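Local coordinates for putative cytoplasmic protein (Salmonella enterica subsp. enterica serovar Typhimurium, PDB 4IQN) that is of unknown function, a putative cytoplasmic protein of the DUF5066 family, at residues A[16-21]-A[66-71]; A[88-93]-A[125-130]; A[134-139]-A[149-154]. All coordinates share one frame; numbering follows the deposited sequence.

Interaction 1. Residues A[16-21]-A[66-71]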
loop_
_atom_site.group_PDB
_atom_site.type_symbol
_atom_site.label_atom_id
_atom_site.label_comp_id
_atom_site.label_asym_id
_atom_site.label_seq_id
_atom_site.Cartn_x
_atom_site.Cartn_y
_atom_site.Cartn_z
ATOM N N LYS A 16 -4.409 -0.311 -18.891
ATOM C CA LYS A 16 -5.127 0.417 -19.967
ATOM C C LYS A 16 -6.279 -0.405 -20.522
ATOM O O LYS A 16 -7.313 0.132 -20.898
ATOM C CB LYS A 16 -4.208 0.756 -21.142
ATOM C CG LYS A 16 -3.269 1.910 -20.891
ATOM C CD LYS A 16 -2.418 2.173 -22.113
ATOM C CE LYS A 16 -1.416 3.258 -21.791
ATOM N NZ LYS A 16 -0.463 3.392 -22.896
ATOM N N LYS A 17 -6.078 -1.707 -20.590
ATOM C CA LYS A 17 -7.058 -2.599 -21.160
ATOM C C LYS A 17 -8.297 -2.771 -20.302
ATOM O O LYS A 17 -9.375 -2.824 -20.843
ATOM C CB LYS A 17 -6.435 -3.955 -21.477
ATOM C CG LYS A 17 -7.396 -4.917 -22.137
ATOM C CD LYS A 17 -6.673 -6.145 -22.662
ATOM C CE LYS A 17 -7.664 -7.104 -23.308
ATOM N NZ LYS A 17 -7.123 -7.638 -24.580
ATOM N N VAL A 18 -8.152 -2.845 -18.985
ATOM C CA VAL A 18 -9.302 -3.078 -18.088
ATOM C C VAL A 18 -9.927 -1.804 -17.492
ATOM O O VAL A 18 -11.004 -1.865 -16.896
ATOM C CB VAL A 18 -8.931 -4.010 -16.895
ATOM C CG1 VAL A 18 -8.416 -5.365 -17.374
ATOM C CG2 VAL A 18 -7.916 -3.352 -15.970
ATOM N N ASN A 19 -9.252 -0.669 -17.625
ATOM C CA ASN A 19 -9.630 0.548 -16.915
ATOM C C ASN A 19 -11.093 0.909 -17.170
ATOM O O ASN A 19 -11.520 1.056 -18.300
ATOM C CB ASN A 19 -8.728 1.689 -17.338
ATOM C CG ASN A 19 -8.919 2.962 -16.518
ATOM O OD1 ASN A 19 -9.643 3.020 -15.528
ATOM N ND2 ASN A 19 -8.218 3.986 -16.934
ATOM N N ARG A 20 -11.845 1.058 -16.095
ATOM C CA ARG A 20 -13.261 1.348 -16.170
ATOM C C ARG A 20 -13.529 2.854 -16.059
ATOM O O ARG A 20 -14.669 3.299 -16.213
ATOM C CB ARG A 20 -13.990 0.572 -15.077
ATOM C CG ARG A 20 -13.998 -0.947 -15.280
ATOM C CD ARG A 20 -14.972 -1.337 -16.350
ATOM N NE ARG A 20 -16.284 -0.776 -16.055
ATOM C CZ ARG A 20 -17.245 -1.384 -15.365
ATOM N NH1 ARG A 20 -17.072 -2.611 -14.885
ATOM N NH2 ARG A 20 -18.398 -0.748 -15.157
ATOM N N ASN A 21 -12.483 3.630 -15.801
ATOM C CA ASN A 21 -12.609 5.075 -15.704
ATOM C C ASN A 21 -12.743 5.679 -17.074
ATOM O O ASN A 21 -11.850 5.560 -17.903
ATOM C CB ASN A 21 -11.374 5.700 -15.054
ATOM C CG ASN A 21 -11.466 7.198 -14.989
ATOM O OD1 ASN A 21 -12.553 7.767 -14.932
ATOM N ND2 ASN A 21 -10.335 7.847 -14.988
ATOM N N LEU A 66 -9.683 2.862 -12.575
ATOM C CA LEU A 66 -10.596 1.940 -11.927
ATOM C C LEU A 66 -10.280 0.558 -12.486
ATOM O O LEU A 66 -10.212 0.381 -13.698
ATOM C CB LEU A 66 -12.056 2.324 -12.244
ATOM C CG LEU A 66 -12.597 3.609 -11.622
ATOM C CD1 LEU A 66 -13.989 4.001 -12.107
ATOM C CD2 LEU A 66 -12.610 3.443 -10.106
ATOM N N SER A 67 -10.071 -0.418 -11.602
ATOM C CA SER A 67 -9.731 -1.747 -12.021
ATOM C C SER A 67 -10.894 -2.425 -12.724
ATOM O O SER A 67 -11.991 -1.865 -12.825
ATOM C CB SER A 67 -9.350 -2.607 -10.818
ATOM O OG SER A 67 -10.480 -2.858 -10.006
ATOM N N ASN A 68 -10.620 -3.639 -13.204
ATOM C CA ASN A 68 -11.660 -4.558 -13.671
ATOM C C ASN A 68 -12.793 -4.800 -12.661
ATOM O O ASN A 68 -13.874 -5.252 -13.046
ATOM C CB ASN A 68 -11.069 -5.908 -14.130
ATOM C CG ASN A 68 -10.080 -6.509 -13.131
ATOM O OD1 ASN A 68 -9.117 -5.873 -12.775
ATOM N ND2 ASN A 68 -10.302 -7.750 -12.714
ATOM N N TYR A 69 -12.549 -4.511 -11.385
ATOM C CA TYR A 69 -13.581 -4.531 -10.349
ATOM C C TYR A 69 -14.426 -3.252 -10.276
ATOM O O TYR A 69 -15.321 -3.159 -9.445
ATOM C CB TYR A 69 -12.926 -4.749 -8.976
ATOM C CG TYR A 69 -12.474 -6.158 -8.717
ATOM C CD1 TYR A 69 -11.252 -6.625 -9.212
ATOM C CD2 TYR A 69 -13.258 -7.033 -7.949
ATOM C CE1 TYR A 69 -10.834 -7.909 -8.965
ATOM C CE2 TYR A 69 -12.828 -8.318 -7.693
ATOM C CZ TYR A 69 -11.617 -8.735 -8.203
ATOM O OH TYR A 69 -11.176 -9.989 -7.958
ATOM N N ASN A 70 -14.154 -2.301 -11.162
ATOM C CA ASN A 70 -14.776 -0.993 -11.164
ATOM C C ASN A 70 -14.571 -0.256 -9.842
ATOM O O ASN A 70 -15.485 0.392 -9.351
ATOM C CB ASN A 70 -16.259 -1.105 -11.504
ATOM C CG ASN A 70 -16.835 0.183 -11.983
ATOM O OD1 ASN A 70 -16.133 1.024 -12.570
ATOM N ND2 ASN A 70 -18.126 0.372 -11.730
HETATM N N MSE A 71 -13.374 -0.375 -9.277
HETATM C CA MSE A 71 -13.031 0.253 -7.993
HETATM C C MSE A 71 -11.646 0.837 -8.107
HETATM O O MSE A 71 -10.813 0.318 -8.850
HETATM C CB MSE A 71 -13.064 -0.792 -6.864
HETATM C CG MSE A 71 -14.385 -1.541 -6.840
HETATM SE SE MSE A 71 -14.452 -2.848 -5.379
HETATM C CE MSE A 71 -14.098 -1.651 -3.879
HETATM O O HOH W 1 -14.857 -4.445 -15.385
#

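Interaction 2. Residues A[88-93]-A[125-130]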
loop_
_atom_site.group_PDB
_atom_site.type_symbol
_atom_site.label_atom_id
_atom_site.label_comp_id
_atom_site.label_asym_id
_atom_site.label_seq_id
_atom_site.Cartn_x
_atom_site.Cartn_y
_atom_site.Cartn_z
ATOM N N HIS A 88 2.959 12.170 2.352
ATOM C CA HIS A 88 3.107 11.952 3.798
ATOM C C HIS A 88 2.640 10.519 4.114
ATOM O O HIS A 88 1.847 9.956 3.384
ATOM C CB HIS A 88 2.313 12.979 4.577
ATOM C CG HIS A 88 2.908 14.355 4.513
ATOM N ND1 HIS A 88 3.387 15.009 5.624
ATOM C CD2 HIS A 88 3.155 15.165 3.460
ATOM C CE1 HIS A 88 3.878 16.182 5.258
ATOM N NE2 HIS A 88 3.756 16.296 3.949
ATOM N N SER A 89 3.203 9.939 5.162
ATOM C CA SER A 89 2.873 8.584 5.538
ATOM C C SER A 89 1.409 8.456 5.949
ATOM O O SER A 89 0.799 9.341 6.518
ATOM C CB SER A 89 3.816 8.023 6.648
ATOM O OG SER A 89 3.463 6.657 6.966
ATOM N N TYR A 90 0.862 7.282 5.676
ATOM C CA TYR A 90 -0.422 6.899 6.184
ATOM C C TYR A 90 -0.149 6.127 7.463
ATOM O O TYR A 90 0.908 5.517 7.617
ATOM C CB TYR A 90 -1.063 5.964 5.161
ATOM C CG TYR A 90 -2.496 5.613 5.352
ATOM C CD1 TYR A 90 -3.511 6.412 4.808
ATOM C CD2 TYR A 90 -2.871 4.427 6.046
ATOM C CE1 TYR A 90 -4.844 6.080 4.964
ATOM C CE2 TYR A 90 -4.199 4.113 6.217
ATOM C CZ TYR A 90 -5.165 4.928 5.649
ATOM O OH TYR A 90 -6.472 4.628 5.753
ATOM N N SER A 91 -1.106 6.124 8.362
ATOM C CA SER A 91 -0.965 5.358 9.601
ATOM C C SER A 91 -2.234 4.548 9.734
ATOM O O SER A 91 -3.306 5.086 9.546
ATOM C CB SER A 91 -0.771 6.288 10.808
ATOM O OG SER A 91 -0.666 5.531 12.025
ATOM N N PRO A 92 -2.118 3.254 10.082
ATOM C CA PRO A 92 -3.261 2.399 10.049
ATOM C C PRO A 92 -4.136 2.393 11.310
ATOM O O PRO A 92 -4.766 1.398 11.626
ATOM C CB PRO A 92 -2.608 1.033 9.887
ATOM C CG PRO A 92 -1.404 1.137 10.772
ATOM C CD PRO A 92 -0.919 2.545 10.563
ATOM N N ASP A 93 -4.240 3.494 12.012
ATOM C CA ASP A 93 -4.988 3.494 13.255
ATOM C C ASP A 93 -6.500 3.203 13.055
ATOM O O ASP A 93 -7.080 2.474 13.866
ATOM C CB ASP A 93 -4.741 4.771 14.034
ATOM C CG ASP A 93 -3.273 4.952 14.354
ATOM O OD1 ASP A 93 -2.657 5.500 13.427
ATOM O OD2 ASP A 93 -2.751 4.531 15.476
ATOM N N LEU A 125 3.944 4.239 5.182
ATOM C CA LEU A 125 2.969 3.432 4.443
ATOM C C LEU A 125 2.292 4.306 3.419
ATOM O O LEU A 125 2.023 5.456 3.669
ATOM C CB LEU A 125 1.871 2.866 5.370
ATOM C CG LEU A 125 2.358 2.020 6.535
ATOM C CD1 LEU A 125 1.242 1.718 7.527
ATOM C CD2 LEU A 125 2.955 0.740 5.987
ATOM N N ILE A 126 2.012 3.725 2.258
ATOM C CA ILE A 126 1.131 4.315 1.275
ATOM C C ILE A 126 -0.075 3.421 1.182
ATOM O O ILE A 126 0.066 2.211 0.883
ATOM C CB ILE A 126 1.798 4.450 -0.115
ATOM C CG1 ILE A 126 2.974 5.445 -0.097
ATOM C CG2 ILE A 126 0.788 4.896 -1.154
ATOM C CD1 ILE A 126 3.686 5.530 -1.444
ATOM N N ARG A 127 -1.258 3.990 1.387
ATOM C CA ARG A 127 -2.493 3.187 1.343
ATOM C C ARG A 127 -2.877 2.926 -0.091
ATOM O O ARG A 127 -2.860 3.830 -0.920
ATOM C CB ARG A 127 -3.633 3.923 2.047
ATOM C CG ARG A 127 -4.949 3.175 2.230
ATOM C CD ARG A 127 -4.775 1.915 3.038
ATOM N NE ARG A 127 -6.020 1.576 3.710
ATOM C CZ ARG A 127 -6.961 0.762 3.230
ATOM N NH1 ARG A 127 -6.824 0.129 2.058
ATOM N NH2 ARG A 127 -8.032 0.555 3.965
ATOM N N ILE A 128 -3.231 1.683 -0.385
ATOM C CA ILE A 128 -3.757 1.275 -1.705
ATOM C C ILE A 128 -5.223 0.883 -1.515
ATOM O O ILE A 128 -5.564 0.188 -0.552
ATOM C CB ILE A 128 -2.975 0.073 -2.252
ATOM C CG1 ILE A 128 -1.528 0.448 -2.548
ATOM C CG2 ILE A 128 -3.646 -0.563 -3.502
ATOM C CD1 ILE A 128 -1.320 1.424 -3.696
ATOM N N ASP A 129 -6.088 1.328 -2.423
ATOM C CA ASP A 129 -7.505 1.055 -2.333
ATOM C C ASP A 129 -7.728 -0.361 -2.873
ATOM O O ASP A 129 -7.210 -0.711 -3.907
ATOM C CB ASP A 129 -8.283 2.085 -3.108
ATOM C CG ASP A 129 -8.018 3.503 -2.581
ATOM O OD1 ASP A 129 -8.512 3.801 -1.455
ATOM O OD2 ASP A 129 -7.291 4.277 -3.254
ATOM N N HIS A 130 -8.475 -1.157 -2.129
ATOM C CA HIS A 130 -8.560 -2.592 -2.358
ATOM C C HIS A 130 -9.964 -2.980 -2.786
ATOM O O HIS A 130 -10.903 -2.192 -2.679
ATOM C CB HIS A 130 -8.152 -3.328 -1.079
ATOM C CG HIS A 130 -8.054 -4.812 -1.235
ATOM N ND1 HIS A 130 -7.447 -5.406 -2.315
ATOM C CD2 HIS A 130 -8.495 -5.820 -0.443
ATOM C CE1 HIS A 130 -7.507 -6.722 -2.182
ATOM N NE2 HIS A 130 -8.152 -6.995 -1.059
HETATM O O HOH W 2 0.946 7.602 2.210
#

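Interaction 3. Residues A[134-139]-A[149-154]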
loop_
_atom_site.group_PDB
_atom_site.type_symbol
_atom_site.label_atom_id
_atom_site.label_comp_id
_atom_site.label_asym_id
_atom_site.label_seq_id
_atom_site.Cartn_x
_atom_site.Cartn_y
_atom_site.Cartn_z
ATOM N N GLN A 134 -9.925 -6.274 3.178
ATOM C CA GLN A 134 -8.579 -6.053 3.723
ATOM C C GLN A 134 -8.045 -4.663 3.378
ATOM O O GLN A 134 -8.451 -4.050 2.374
ATOM C CB GLN A 134 -7.583 -7.089 3.249
ATOM C CG GLN A 134 -7.868 -8.463 3.792
ATOM C CD GLN A 134 -6.819 -9.506 3.471
ATOM O OE1 GLN A 134 -5.792 -9.250 2.841
ATOM N NE2 GLN A 134 -7.102 -10.724 3.900
ATOM N N ALA A 135 -7.112 -4.203 4.200
ATOM C CA ALA A 135 -6.313 -3.001 3.868
ATOM C C ALA A 135 -5.028 -3.430 3.182
ATOM O O ALA A 135 -4.403 -4.438 3.577
ATOM C CB ALA A 135 -6.007 -2.186 5.149
ATOM N N ILE A 136 -4.583 -2.647 2.186
ATOM C CA ILE A 136 -3.405 -2.949 1.430
ATOM C C ILE A 136 -2.512 -1.702 1.534
ATOM O O ILE A 136 -3.035 -0.572 1.437
ATOM C CB ILE A 136 -3.729 -3.124 -0.074
ATOM C CG1 ILE A 136 -4.840 -4.153 -0.355
ATOM C CG2 ILE A 136 -2.498 -3.419 -0.897
ATOM C CD1 ILE A 136 -4.485 -5.527 0.086
ATOM N N PHE A 137 -1.200 -1.906 1.724
ATOM C CA PHE A 137 -0.263 -0.775 1.863
ATOM C C PHE A 137 0.999 -1.088 1.086
ATOM O O PHE A 137 1.433 -2.233 0.980
ATOM C CB PHE A 137 0.168 -0.540 3.311
ATOM C CG PHE A 137 -0.935 -0.516 4.308
ATOM C CD1 PHE A 137 -1.569 0.665 4.660
ATOM C CD2 PHE A 137 -1.336 -1.679 4.943
ATOM C CE1 PHE A 137 -2.591 0.692 5.581
ATOM C CE2 PHE A 137 -2.326 -1.658 5.875
ATOM C CZ PHE A 137 -2.976 -0.485 6.198
ATOM N N ILE A 138 1.608 -0.057 0.534
ATOM C CA ILE A 138 2.944 -0.146 0.095
ATOM C C ILE A 138 3.796 0.138 1.329
ATOM O O ILE A 138 3.580 1.154 2.030
ATOM C CB ILE A 138 3.255 0.843 -1.055
ATOM C CG1 ILE A 138 2.225 0.748 -2.188
ATOM C CG2 ILE A 138 4.615 0.551 -1.616
ATOM C CD1 ILE A 138 2.505 1.759 -3.291
ATOM N N TYR A 139 4.739 -0.756 1.582
ATOM C CA TYR A 139 5.555 -0.742 2.807
ATOM C C TYR A 139 6.866 -0.080 2.473
ATOM O O TYR A 139 7.704 -0.677 1.797
ATOM C CB TYR A 139 5.788 -2.197 3.281
ATOM C CG TYR A 139 6.059 -2.355 4.746
ATOM C CD1 TYR A 139 5.101 -2.004 5.697
ATOM C CD2 TYR A 139 7.268 -2.880 5.206
ATOM C CE1 TYR A 139 5.353 -2.152 7.074
ATOM C CE2 TYR A 139 7.514 -3.030 6.589
ATOM C CZ TYR A 139 6.559 -2.661 7.514
ATOM O OH TYR A 139 6.801 -2.808 8.891
ATOM N N TYR A 149 8.723 -1.490 -3.711
ATOM C CA TYR A 149 8.636 -1.780 -2.293
ATOM C C TYR A 149 7.691 -2.976 -2.072
ATOM O O TYR A 149 6.857 -3.283 -2.916
ATOM C CB TYR A 149 8.066 -0.616 -1.525
ATOM C CG TYR A 149 8.943 0.600 -1.487
ATOM C CD1 TYR A 149 10.090 0.616 -0.740
ATOM C CD2 TYR A 149 8.587 1.747 -2.211
ATOM C CE1 TYR A 149 10.871 1.784 -0.682
ATOM C CE2 TYR A 149 9.378 2.881 -2.191
ATOM C CZ TYR A 149 10.523 2.881 -1.420
ATOM O OH TYR A 149 11.335 3.972 -1.344
ATOM N N PRO A 150 7.767 -3.599 -0.898
ATOM C CA PRO A 150 6.795 -4.688 -0.641
ATOM C C PRO A 150 5.369 -4.183 -0.440
ATOM O O PRO A 150 5.139 -2.989 -0.201
ATOM C CB PRO A 150 7.291 -5.311 0.662
ATOM C CG PRO A 150 8.624 -4.736 0.927
ATOM C CD PRO A 150 8.692 -3.419 0.222
ATOM N N ILE A 151 4.403 -5.094 -0.523
ATOM C CA ILE A 151 3.041 -4.841 -0.116
ATOM C C ILE A 151 2.811 -5.459 1.266
ATOM O O ILE A 151 3.302 -6.557 1.554
ATOM C CB ILE A 151 2.074 -5.476 -1.127
ATOM C CG1 ILE A 151 2.214 -4.739 -2.475
ATOM C CG2 ILE A 151 0.624 -5.475 -0.632
ATOM C CD1 ILE A 151 1.634 -3.335 -2.452
ATOM N N ALA A 152 2.084 -4.732 2.108
ATOM C CA ALA A 152 1.600 -5.254 3.386
ATOM C C ALA A 152 0.085 -5.325 3.335
ATOM O O ALA A 152 -0.567 -4.514 2.641
ATOM C CB ALA A 152 2.039 -4.378 4.519
ATOM N N ARG A 153 -0.467 -6.285 4.083
ATOM C CA ARG A 153 -1.890 -6.458 4.229
ATOM C C ARG A 153 -2.300 -6.386 5.693
ATOM O O ARG A 153 -1.525 -6.761 6.584
ATOM C CB ARG A 153 -2.352 -7.817 3.629
ATOM C CG ARG A 153 -2.339 -7.840 2.133
ATOM C CD ARG A 153 -2.672 -9.206 1.590
ATOM N NE ARG A 153 -2.812 -9.221 0.154
ATOM C CZ ARG A 153 -3.966 -9.148 -0.517
ATOM N NH1 ARG A 153 -5.130 -9.098 0.101
ATOM N NH2 ARG A 153 -3.959 -9.187 -1.828
HETATM N N MSE A 154 -3.518 -5.913 5.938
HETATM C CA MSE A 154 -4.091 -5.913 7.281
HETATM C C MSE A 154 -5.522 -6.385 7.233
HETATM O O MSE A 154 -6.342 -5.906 6.462
HETATM C CB MSE A 154 -3.925 -4.555 7.945
HETATM C CG MSE A 154 -4.625 -4.472 9.288
HETATM SE SE MSE A 154 -4.205 -2.737 10.023
HETATM C CE MSE A 154 -4.371 -3.230 11.904
#

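Interaction 1. Residues A[16-21]-A[66-71]
Arg20 lies flat against the side-chain amide of Asn70: the guanidinium and amide planes are only 8° apart, and Asn70 CG sits over one guanidinium face, displaced toward its rim. The two side chains cross at about a right angle, and their flat ends stack, while Arg20 CB comes to 3.3 Å from Asn70 OD1. The arginine chain is bent at chi2 and chi3, and its guanidinium ends over the Asn70 amide. Within the guanidinium plane, NH1 donates to a water at 2.9 Å, and this water in turn donates to Asn68 O, bridging the arginine tip to the turn backbone.

Asn19 meets Leu66 through its amide oxygen. CG stands anti to the backbone N (chi1 -172°), and OD1 receives Leu66 N at 3.0 Å in a nearly straight bond (175° at the hydrogen). Asn21 N reaches the same oxygen from the opposite face of the amide plane, closing an Asx turn just where helix 8-18 gives way to loop. Two backbone donors thus grip one oxygen, while Asn19 ND2 is held by Asp62 and Tyr61, which fixes the rotation of the amide. The partner loop makes a type I beta turn from Ser67 to Asn70, and Ser67 OG accepts from Tyr69 N in an ST turn.

Arg20 N donates to Leu66 O at 3.0 Å. Leu66 CB packs against Arg20 CB and, at 3.8 Å, Asn21 N. Nearer the helix, Val18 CB faces Asn68 CB at 4.0 Å, and Asn68 ND2 turns to Ile173 O of helix 166-174.

Interaction 2. Residues A[88-93]-A[125-130]
Tyr90 and Leu125 are joined where the loop between strand 86-87 and helix 93-99 runs beside strand 124-128, an outermost strand of the four-stranded antiparallel sheet. Two hydrogen bonds cross here, one between backbones and one to a side chain. Tyr90 N donates to Leu125 O at 3.0 Å, and Leu125 N donates to Ser89 OG, also at 3.0 Å. Ser89 OG, anti to its backbone N (chi1 -179°), gives its own proton to Tyr90 O, so the hydroxyl both accepts and donates. A water donates to both His88 O and Leu125 O, giving this carbonyl a second donor.

In the apolar packing, Pro92 CD meets Leu125 CD1 at 3.8 Å, the two side chains crossing at about a right angle. Pro92 is the N-cap residue of helix 93-99, so the start of the helix lies beside Leu125 of the sheet's edge strand.

The Tyr90 ring packs against the Arg127 side chain, with ring and guanidinium planes 88° apart. Glu95 OE2, on the same helix, takes a hydrogen bond with Tyr90 OH and a salt bridge from Arg127 NE, linking both polar ends. Arg127 CB makes a CH-pi contact over the centre of the Tyr90 ring, 3.7 Å from its centroid and 11° off the ring normal.

Interaction 3. Residues A[134-139]-A[149-154]
Ala135 and Met154, a selenomethionine, open a ladder of backbone hydrogen bonds. Ala135 N donates to Met154 O and Met154 N returns a bond to Ala135 O, both at 2.9 Å. Phe137 and Ala152 repeat the reciprocal pair at 2.8 Å in each direction, and Tyr139 N adds a bond to Pro150 O. Between these lie the non-hydrogen-bonded pairs Ile136-Arg153 and Ile138-Ile151. The alternation is that of antiparallel strands, whose directions differ by 151°; as 135-140 and 151-155 follow each other in the chain, they form a beta hairpin, which occupies the middle of the four-stranded sheet, between strands 124-128 and 158-161.

The polar side-chain contact is between Gln134 and Arg153. NH1 donates to Gln134 OE1 at 2.8 Å: the oxygen lies in the guanidinium plane, yet the donor stands above the amide plane, the two flat groups being 78° apart. Arg153 NH2 forms a salt bridge with Glu163, and Gln134 NE2 bonds to Glu155.

Nonpolar and face contacts divide between the two sides of the sheet. On the side carrying Ile136, Ile138, Ile151 and Arg153, the Arg153 chain is extended, CD anti to CA (chi2 175°), and runs alongside Ile136, whose CD1 lies over one guanidinium face, offset toward its rim. Ile136 CG2 meets Ile151 CG2 at 3.7 Å, and Ile138 CG2 packs on Tyr149 CB, their side chains crossing at about a right angle. On the other side, Met154 CB approaches the Phe137 ring at its edge, in plane, 3.9 Å from CE2. Ala152 CB sits 4.0 Å from Tyr139 CD1.

How the interactions relate
The three contacts follow one another along the chain, each closing before the next opens, all within the DUF5066 region. Interactions 2 and 3 share the four-stranded antiparallel sheet, with centres 8 Å apart: strand 124-128 pairs with strand 135-140, and Ile126 O lies 2.8 Å from Ile138 N in a probable hydrogen bond. Interaction 3 forms the buried middle of that sheet, while interaction 2 attaches a loop and helix start to its outer strand. Interaction 1 is a surface contact, about 21 Å and 20 Å in centre separation from interactions 2 and 3. A peripheral helix-end contact and a central sheet are thus built in series by one chain.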